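Local coordinates for protein choline kinase (Cryptosporidium parvum, PDB 3MES) that probably transfers a phosphate from ATP to choline, and perhaps to ethanolamine, as expected of a magnesium-dependent choline/ethanolamine kinase, at residues I197-K200 against R201-W205; L274-Q278 against N279-M283. One frame throughout, in Å; residues are numbered along the deposited sequence.

Contact 1. Residues I197-K200 against R201-W205; sequences ILFK and RIYLW
The guanidinium of Arg201 and the ring of Tyr203 each turn one face toward the residue four positions earlier: Ile197 lies over the first, the carbonyl oxygen of Phe199 over the second. These are i to i+4 contacts at the start of helix 198-214, part of the helical C-terminal lobe of the choline kinase fold. Ile197 reaches Arg201 through its CG1 branch, which stands anti to the backbone N (chi1 -164°) and carries CD1 across the guanidinium; Ile197 CD1 comes within 3.4 Å of Arg201 CZ. Beyond this apolar cover, Arg201 NH1 bonds to the carbonyl oxygen of Tyr288, which holds the end of the arginine. Further along its chain Arg201 CG sits over the centre of the Trp205 ring, 3.5 Å above the plane, so the arginine is packed between Ile197 and the indole. The Trp205 ring in turn meets Trp374 of the decamethonium pocket, with the two planes at about 50°.

On Tyr203, Phe199 O lies above the ring plane toward its rim, and Phe199 CB touches Tyr203 CE1 at 3.8 Å. Tyr203 OH is hydrogen-bonded to Glu236, whose helix 235-239 also packs against Phe199 and Ile202. The Phe199 ring has Leu198 CG over the centre of one face. Lys200, extended beyond CG, sends NZ back to Asp193 and Glu195, a pair of salt bridges just ahead of the helix. The i+4 to i backbone bonds from Arg201 N to Ile197 O and from Leu204 N to Lys200 O are well formed, whereas Ile202 N to Leu198 O is weak at 3.4 Å. Phe199 O accepts from Tyr203 N at 2.9 Å and also lies 3.2 Å from Tyr203 CD1, over the ring.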
ATOM      1  N   ILE B 197      -5.378  24.711  11.322  1.00 22.08           N
ATOM      2  CA  ILE B 197      -6.005  24.662  12.634  1.00 21.70           C
ATOM      3  C   ILE B 197      -4.988  24.615  13.772  1.00 21.52           C
ATOM      4  O   ILE B 197      -5.345  24.783  14.938  1.00 21.36           O
ATOM      5  CB  ILE B 197      -6.934  23.439  12.743  1.00 21.74           C
ATOM      6  CG1 ILE B 197      -7.882  23.586  13.934  1.00 21.45           C
ATOM      7  CG2 ILE B 197      -6.114  22.155  12.828  1.00 21.65           C
ATOM      8  CD1 ILE B 197      -8.965  22.538  13.976  1.00 21.46           C
ATOM      9  N   LEU B 198      -3.722  24.403  13.427  1.00 21.30           N
ATOM     10  CA  LEU B 198      -2.698  24.110  14.426  1.00 21.17           C
ATOM     11  C   LEU B 198      -2.633  25.117  15.573  1.00 21.20           C
ATOM     12  O   LEU B 198      -2.514  24.731  16.735  1.00 21.16           O
ATOM     13  CB  LEU B 198      -1.320  23.938  13.776  1.00 21.12           C
ATOM     14  CG  LEU B 198      -0.612  25.156  13.182  1.00 20.88           C
ATOM     15  CD1 LEU B 198       0.840  24.817  12.897  1.00 21.00           C
ATOM     16  CD2 LEU B 198      -1.313  25.643  11.924  1.00 20.53           C
ATOM     17  N   PHE B 199      -2.713  26.405  15.248  1.00 21.18           N
ATOM     18  CA  PHE B 199      -2.642  27.445  16.270  1.00 21.25           C
ATOM     19  C   PHE B 199      -3.966  27.630  17.007  1.00 21.33           C
ATOM     20  O   PHE B 199      -4.003  27.628  18.236  1.00 21.37           O
ATOM     21  CB  PHE B 199      -2.168  28.763  15.667  1.00 21.21           C
ATOM     22  CG  PHE B 199      -0.823  28.671  15.008  1.00 21.14           C
ATOM     23  CD1 PHE B 199       0.301  28.342  15.747  1.00 20.95           C
ATOM     24  CD2 PHE B 199      -0.680  28.913  13.653  1.00 20.78           C
ATOM     25  CE1 PHE B 199       1.542  28.255  15.146  1.00 20.75           C
ATOM     26  CE2 PHE B 199       0.560  28.830  13.047  1.00 21.13           C
ATOM     27  CZ  PHE B 199       1.671  28.499  13.795  1.00 20.76           C
ATOM     28  N   LYS B 200      -5.047  27.796  16.254  1.00 21.42           N
ATOM     29  CA  LYS B 200      -6.370  27.935  16.850  1.00 21.55           C
ATOM     30  C   LYS B 200      -6.605  26.843  17.883  1.00 21.47           C
ATOM     31  O   LYS B 200      -6.977  27.117  19.025  1.00 21.41           O
ATOM     32  CB  LYS B 200      -7.453  27.856  15.774  1.00 21.62           C
ATOM     33  CG  LYS B 200      -7.283  28.848  14.642  1.00 22.18           C
ATOM     34  CD  LYS B 200      -8.375  28.670  13.602  1.00 23.10           C
ATOM     35  CE  LYS B 200      -8.093  29.497  12.360  1.00 23.66           C
ATOM     36  NZ  LYS B 200      -9.170  29.343  11.343  1.00 24.36           N
ATOM     37  N   ARG B 201      -6.388  25.600  17.470  1.00 21.56           N
ATOM     38  CA  ARG B 201      -6.616  24.449  18.335  1.00 21.57           C
ATOM     39  C   ARG B 201      -5.777  24.532  19.607  1.00 21.64           C
ATOM     40  O   ARG B 201      -6.269  24.252  20.700  1.00 21.64           O
ATOM     41  CB  ARG B 201      -6.327  23.151  17.578  1.00 21.53           C
ATOM     42  CG  ARG B 201      -6.443  21.888  18.411  1.00 21.34           C
ATOM     43  CD  ARG B 201      -6.565  20.665  17.521  1.00 21.28           C
ATOM     44  NE  ARG B 201      -7.854  20.626  16.835  1.00 21.23           N
ATOM     45  CZ  ARG B 201      -8.162  19.772  15.864  1.00 21.24           C
ATOM     46  NH1 ARG B 201      -7.273  18.881  15.448  1.00 20.98           N
ATOM     47  NH2 ARG B 201      -9.362  19.814  15.303  1.00 21.72           N
ATOM     48  N   ILE B 202      -4.513  24.922  19.462  1.00 21.65           N
ATOM     49  CA  ILE B 202      -3.633  25.069  20.615  1.00 21.80           C
ATOM     50  C   ILE B 202      -4.157  26.120  21.588  1.00 22.06           C
ATOM     51  O   ILE B 202      -4.215  25.885  22.795  1.00 22.09           O
ATOM     52  CB  ILE B 202      -2.191  25.426  20.204  1.00 21.72           C
ATOM     53  CG1 ILE B 202      -1.474  24.190  19.656  1.00 21.81           C
ATOM     54  CG2 ILE B 202      -1.429  25.991  21.390  1.00 21.40           C
ATOM     55  CD1 ILE B 202      -0.040  24.442  19.234  1.00 21.41           C
ATOM     56  N   TYR B 203      -4.535  27.281  21.063  1.00 22.36           N
ATOM     57  CA  TYR B 203      -5.075  28.340  21.902  1.00 22.86           C
ATOM     58  C   TYR B 203      -6.387  27.882  22.538  1.00 23.35           C
ATOM     59  O   TYR B 203      -6.625  28.093  23.730  1.00 23.43           O
ATOM     60  CB  TYR B 203      -5.287  29.627  21.098  1.00 22.66           C
ATOM     61  CG  TYR B 203      -4.032  30.148  20.431  1.00 22.39           C
ATOM     62  CD1 TYR B 203      -4.071  30.684  19.150  1.00 21.93           C
ATOM     63  CD2 TYR B 203      -2.805  30.093  21.080  1.00 21.97           C
ATOM     64  CE1 TYR B 203      -2.923  31.157  18.538  1.00 21.50           C
ATOM     65  CE2 TYR B 203      -1.655  30.563  20.478  1.00 21.43           C
ATOM     66  CZ  TYR B 203      -1.717  31.092  19.209  1.00 21.19           C
ATOM     67  OH  TYR B 203      -0.569  31.557  18.613  1.00 20.47           O
ATOM     68  N   LEU B 204      -7.227  27.239  21.737  1.00 23.79           N
ATOM     69  CA  LEU B 204      -8.506  26.738  22.219  1.00 24.48           C
ATOM     70  C   LEU B 204      -8.316  25.738  23.356  1.00 24.84           C
ATOM     71  O   LEU B 204      -8.990  25.815  24.384  1.00 24.83           O
ATOM     72  CB  LEU B 204      -9.275  26.076  21.076  1.00 24.47           C
ATOM     73  CG  LEU B 204     -10.794  26.171  21.157  1.00 24.72           C
ATOM     74  CD1 LEU B 204     -11.229  27.581  20.789  1.00 24.93           C
ATOM     75  CD2 LEU B 204     -11.445  25.142  20.239  1.00 24.71           C
ATOM     76  N   TRP B 205      -7.399  24.794  23.168  1.00 25.37           N
ATOM     77  CA  TRP B 205      -7.158  23.767  24.177  1.00 25.93           C
ATOM     78  C   TRP B 205      -6.342  24.293  25.355  1.00 26.38           C
ATOM     79  O   TRP B 205      -6.413  23.750  26.459  1.00 26.35           O
ATOM     80  CB  TRP B 205      -6.500  22.527  23.563  1.00 25.78           C
ATOM     81  CG  TRP B 205      -7.420  21.754  22.668  1.00 25.81           C
ATOM     82  CD1 TRP B 205      -8.759  21.967  22.491  1.00 25.82           C
ATOM     83  CD2 TRP B 205      -7.084  20.621  21.857  1.00 25.71           C
ATOM     84  NE1 TRP B 205      -9.271  21.049  21.606  1.00 25.55           N
ATOM     85  CE2 TRP B 205      -8.264  20.210  21.203  1.00 25.71           C
ATOM     86  CE3 TRP B 205      -5.900  19.917  21.614  1.00 25.70           C
ATOM     87  CZ2 TRP B 205      -8.295  19.128  20.324  1.00 25.55           C
ATOM     88  CZ3 TRP B 205      -5.931  18.846  20.740  1.00 25.66           C
ATOM     89  CH2 TRP B 205      -7.121  18.461  20.106  1.00 25.77           C
TER

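Contact 2. Residues L274-Q278 against N279-M283; sequences LLQTQ and NNIRM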
ATOM      1  N   LEU B 274      -4.824   3.048  12.518  1.00 17.71           N
ATOM      2  CA  LEU B 274      -4.453   2.436  11.254  1.00 17.96           C
ATOM      3  C   LEU B 274      -4.723   0.938  11.326  1.00 18.17           C
ATOM      4  O   LEU B 274      -3.988   0.198  11.980  1.00 18.21           O
ATOM      5  CB  LEU B 274      -2.974   2.694  10.950  1.00 17.88           C
ATOM      6  CG  LEU B 274      -2.591   4.156  10.706  1.00 17.65           C
ATOM      7  CD1 LEU B 274      -1.100   4.381  10.942  1.00 17.06           C
ATOM      8  CD2 LEU B 274      -3.006   4.599   9.304  1.00 16.78           C
ATOM      9  N   LEU B 275      -5.786   0.501  10.659  1.00 18.36           N
ATOM     10  CA  LEU B 275      -6.163  -0.908  10.667  1.00 18.64           C
ATOM     11  C   LEU B 275      -5.563  -1.649   9.477  1.00 18.84           C
ATOM     12  O   LEU B 275      -5.701  -1.224   8.331  1.00 18.85           O
ATOM     13  CB  LEU B 275      -7.686  -1.058  10.663  1.00 18.61           C
ATOM     14  CG  LEU B 275      -8.438  -0.292  11.750  1.00 18.70           C
ATOM     15  CD1 LEU B 275      -9.926  -0.628  11.722  1.00 18.65           C
ATOM     16  CD2 LEU B 275      -7.843  -0.590  13.117  1.00 18.79           C
ATOM     17  N   GLN B 276      -4.892  -2.759   9.756  1.00 19.17           N
ATOM     18  CA  GLN B 276      -4.286  -3.560   8.704  1.00 19.65           C
ATOM     19  C   GLN B 276      -5.273  -4.598   8.186  1.00 19.90           C
ATOM     20  O   GLN B 276      -5.429  -5.666   8.773  1.00 19.83           O
ATOM     21  CB  GLN B 276      -3.018  -4.250   9.211  1.00 19.63           C
ATOM     22  CG  GLN B 276      -2.483  -5.307   8.263  1.00 19.88           C
ATOM     23  CD  GLN B 276      -1.802  -4.711   7.048  1.00 20.30           C
ATOM     24  OE1 GLN B 276      -2.207  -4.955   5.911  1.00 20.19           O
ATOM     25  NE2 GLN B 276      -0.760  -3.923   7.282  1.00 20.15           N
ATOM     26  N   THR B 277      -5.948  -4.272   7.089  1.00 20.30           N
ATOM     27  CA  THR B 277      -6.883  -5.202   6.476  1.00 20.72           C
ATOM     28  C   THR B 277      -6.118  -6.207   5.623  1.00 20.94           C
ATOM     29  O   THR B 277      -4.888  -6.247   5.655  1.00 21.11           O
ATOM     30  CB  THR B 277      -7.937  -4.472   5.618  1.00 20.67           C
ATOM     31  OG1 THR B 277      -7.344  -4.028   4.390  1.00 20.97           O
ATOM     32  CG2 THR B 277      -8.493  -3.273   6.372  1.00 20.54           C
ATOM     33  N   GLN B 278      -6.847  -7.020   4.869  1.00 21.21           N
ATOM     34  CA  GLN B 278      -6.232  -8.032   4.019  1.00 21.43           C
ATOM     35  C   GLN B 278      -5.293  -7.412   2.987  1.00 21.42           C
ATOM     36  O   GLN B 278      -4.122  -7.781   2.897  1.00 21.55           O
ATOM     37  CB  GLN B 278      -7.308  -8.862   3.313  1.00 21.52           C
ATOM     38  CG  GLN B 278      -6.759  -9.887   2.331  1.00 22.09           C
ATOM     39  CD  GLN B 278      -5.975 -10.992   3.016  1.00 22.97           C
ATOM     40  OE1 GLN B 278      -4.774 -11.142   2.799  1.00 23.73           O
ATOM     41  NE2 GLN B 278      -6.653 -11.768   3.855  1.00 23.37           N
ATOM     42  N   ASN B 279      -5.811  -6.458   2.219  1.00 21.40           N
ATOM     43  CA  ASN B 279      -5.077  -5.905   1.085  1.00 21.27           C
ATOM     44  C   ASN B 279      -4.520  -4.503   1.298  1.00 21.20           C
ATOM     45  O   ASN B 279      -3.864  -3.954   0.412  1.00 21.22           O
ATOM     46  CB  ASN B 279      -5.959  -5.920  -0.163  1.00 21.29           C
ATOM     47  CG  ASN B 279      -6.372  -7.318  -0.561  1.00 21.34           C
ATOM     48  OD1 ASN B 279      -7.535  -7.697  -0.419  1.00 21.65           O
ATOM     49  ND2 ASN B 279      -5.415  -8.103  -1.046  1.00 20.96           N
ATOM     50  N   ASN B 280      -4.777  -3.916   2.460  1.00 21.01           N
ATOM     51  CA  ASN B 280      -4.278  -2.570   2.720  1.00 20.95           C
ATOM     52  C   ASN B 280      -4.428  -2.116   4.164  1.00 20.67           C
ATOM     53  O   ASN B 280      -5.056  -2.789   4.984  1.00 20.59           O
ATOM     54  CB  ASN B 280      -4.953  -1.558   1.788  1.00 20.91           C
ATOM     55  CG  ASN B 280      -6.463  -1.529   1.952  1.00 21.35           C
ATOM     56  OD1 ASN B 280      -7.026  -0.553   2.452  1.00 22.17           O
ATOM     57  ND2 ASN B 280      -7.124  -2.605   1.542  1.00 21.09           N
ATOM     58  N   ILE B 281      -3.830  -0.968   4.461  1.00 20.37           N
ATOM     59  CA  ILE B 281      -4.004  -0.314   5.748  1.00 20.18           C
ATOM     60  C   ILE B 281      -5.035   0.797   5.584  1.00 20.00           C
ATOM     61  O   ILE B 281      -5.016   1.529   4.593  1.00 20.01           O
ATOM     62  CB  ILE B 281      -2.685   0.300   6.250  1.00 20.21           C
ATOM     63  CG1 ILE B 281      -1.559  -0.738   6.212  1.00 20.31           C
ATOM     64  CG2 ILE B 281      -2.858   0.860   7.654  1.00 20.22           C
ATOM     65  CD1 ILE B 281      -0.198  -0.179   6.568  1.00 20.54           C
ATOM     66  N   ARG B 282      -5.942   0.919   6.545  1.00 19.74           N
ATOM     67  CA  ARG B 282      -6.967   1.953   6.474  1.00 19.62           C
ATOM     68  C   ARG B 282      -6.924   2.893   7.669  1.00 19.26           C
ATOM     69  O   ARG B 282      -6.611   2.480   8.786  1.00 19.19           O
ATOM     70  CB  ARG B 282      -8.358   1.332   6.334  1.00 19.71           C
ATOM     71  CG  ARG B 282      -8.520   0.502   5.080  1.00 20.49           C
ATOM     72  CD  ARG B 282      -9.945   0.551   4.579  1.00 22.13           C
ATOM     73  NE  ARG B 282     -10.340   1.900   4.188  1.00 22.73           N
ATOM     74  CZ  ARG B 282     -11.558   2.220   3.761  1.00 23.61           C
ATOM     75  NH1 ARG B 282     -12.492   1.281   3.672  1.00 23.40           N
ATOM     76  NH2 ARG B 282     -11.841   3.471   3.423  1.00 23.76           N
ATOM     77  N   MET B 283      -7.237   4.159   7.420  1.00 18.94           N
ATOM     78  CA  MET B 283      -7.256   5.170   8.468  1.00 18.79           C
ATOM     79  C   MET B 283      -8.646   5.274   9.086  1.00 18.54           C
ATOM     80  O   MET B 283      -9.654   5.175   8.386  1.00 18.46           O
ATOM     81  CB  MET B 283      -6.849   6.534   7.902  1.00 18.85           C
ATOM     82  CG  MET B 283      -5.483   6.561   7.227  1.00 19.32           C
ATOM     83  SD  MET B 283      -5.160   8.132   6.395  1.00 20.39           S
ATOM     84  CE  MET B 283      -6.451   8.136   5.153  1.00 20.57           C
TER
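Strands 274-276 and 281-283 run antiparallel at 153°, and Leu275 and Arg282 form the hydrogen-bonded pair of this beta hairpin, Leu275 N to Arg282 O and Arg282 N to Leu275 O both measuring 2.8 Å. Leu274, Ile281 and Met283 share one face. There Leu274 CB meets Ile281 CG2 at 3.8 Å, and Leu274 CD2 lies alongside Met283 CG, the two side chains pointing the same way. Leu269 and Leu178 extend this apolar patch toward helix 165-179. On the other face, Leu275 touches the bound ADP and packs on Ile152, while Arg282 bends so that its guanidinium heads off from the facing strand, Arg282 CG passing 4.0 Å from Thr277 CG2.

At the turn, Asn280 O accepts two bonds from Thr277. Thr277 N lies nearly in line with the C=O of Asn280, 2.7 Å from Asn280 O, but its N-H is bent away from a straight bond. Thr277 OG1, placed between the backbone N and carbonyl carbon by chi1 of 75°, donates to Asn280 O from 33° out of the carbonyl plane, also at 2.7 Å. Asn279 and Asn280 pack against Asn280 and Asn279 of the second subunit, so the turn lies at the dimer contact. One carbonyl is gripped by both donors of a single threonine, which probably restrains the rotation of that side chain and ties the turn shut where the paired strands end.

How the contacts relate
From the N terminus, contact 1 comes first, in the opening turns of helix 198-214, and is complete before contact 2 begins; the two are in series and neither nest nor cross. Contact 1 spans the start of the helix and its first turns and closes no long loop, whereas contact 2 closes the tight hairpin loop between strands 274-276 and 281-283. Their centres lie 30 Å apart on opposite sides of the chain's centre, with nearest atoms about 14 Å apart. Contact 1 joins its helix to helices 235-239 and 364-376; contact 2 joins the hairpin to strand 155-156, helix 165-179 and the second subunit. The Arg201 side chain is about 10 Å from the decamethonium ion, whereas Leu275 touches ADP.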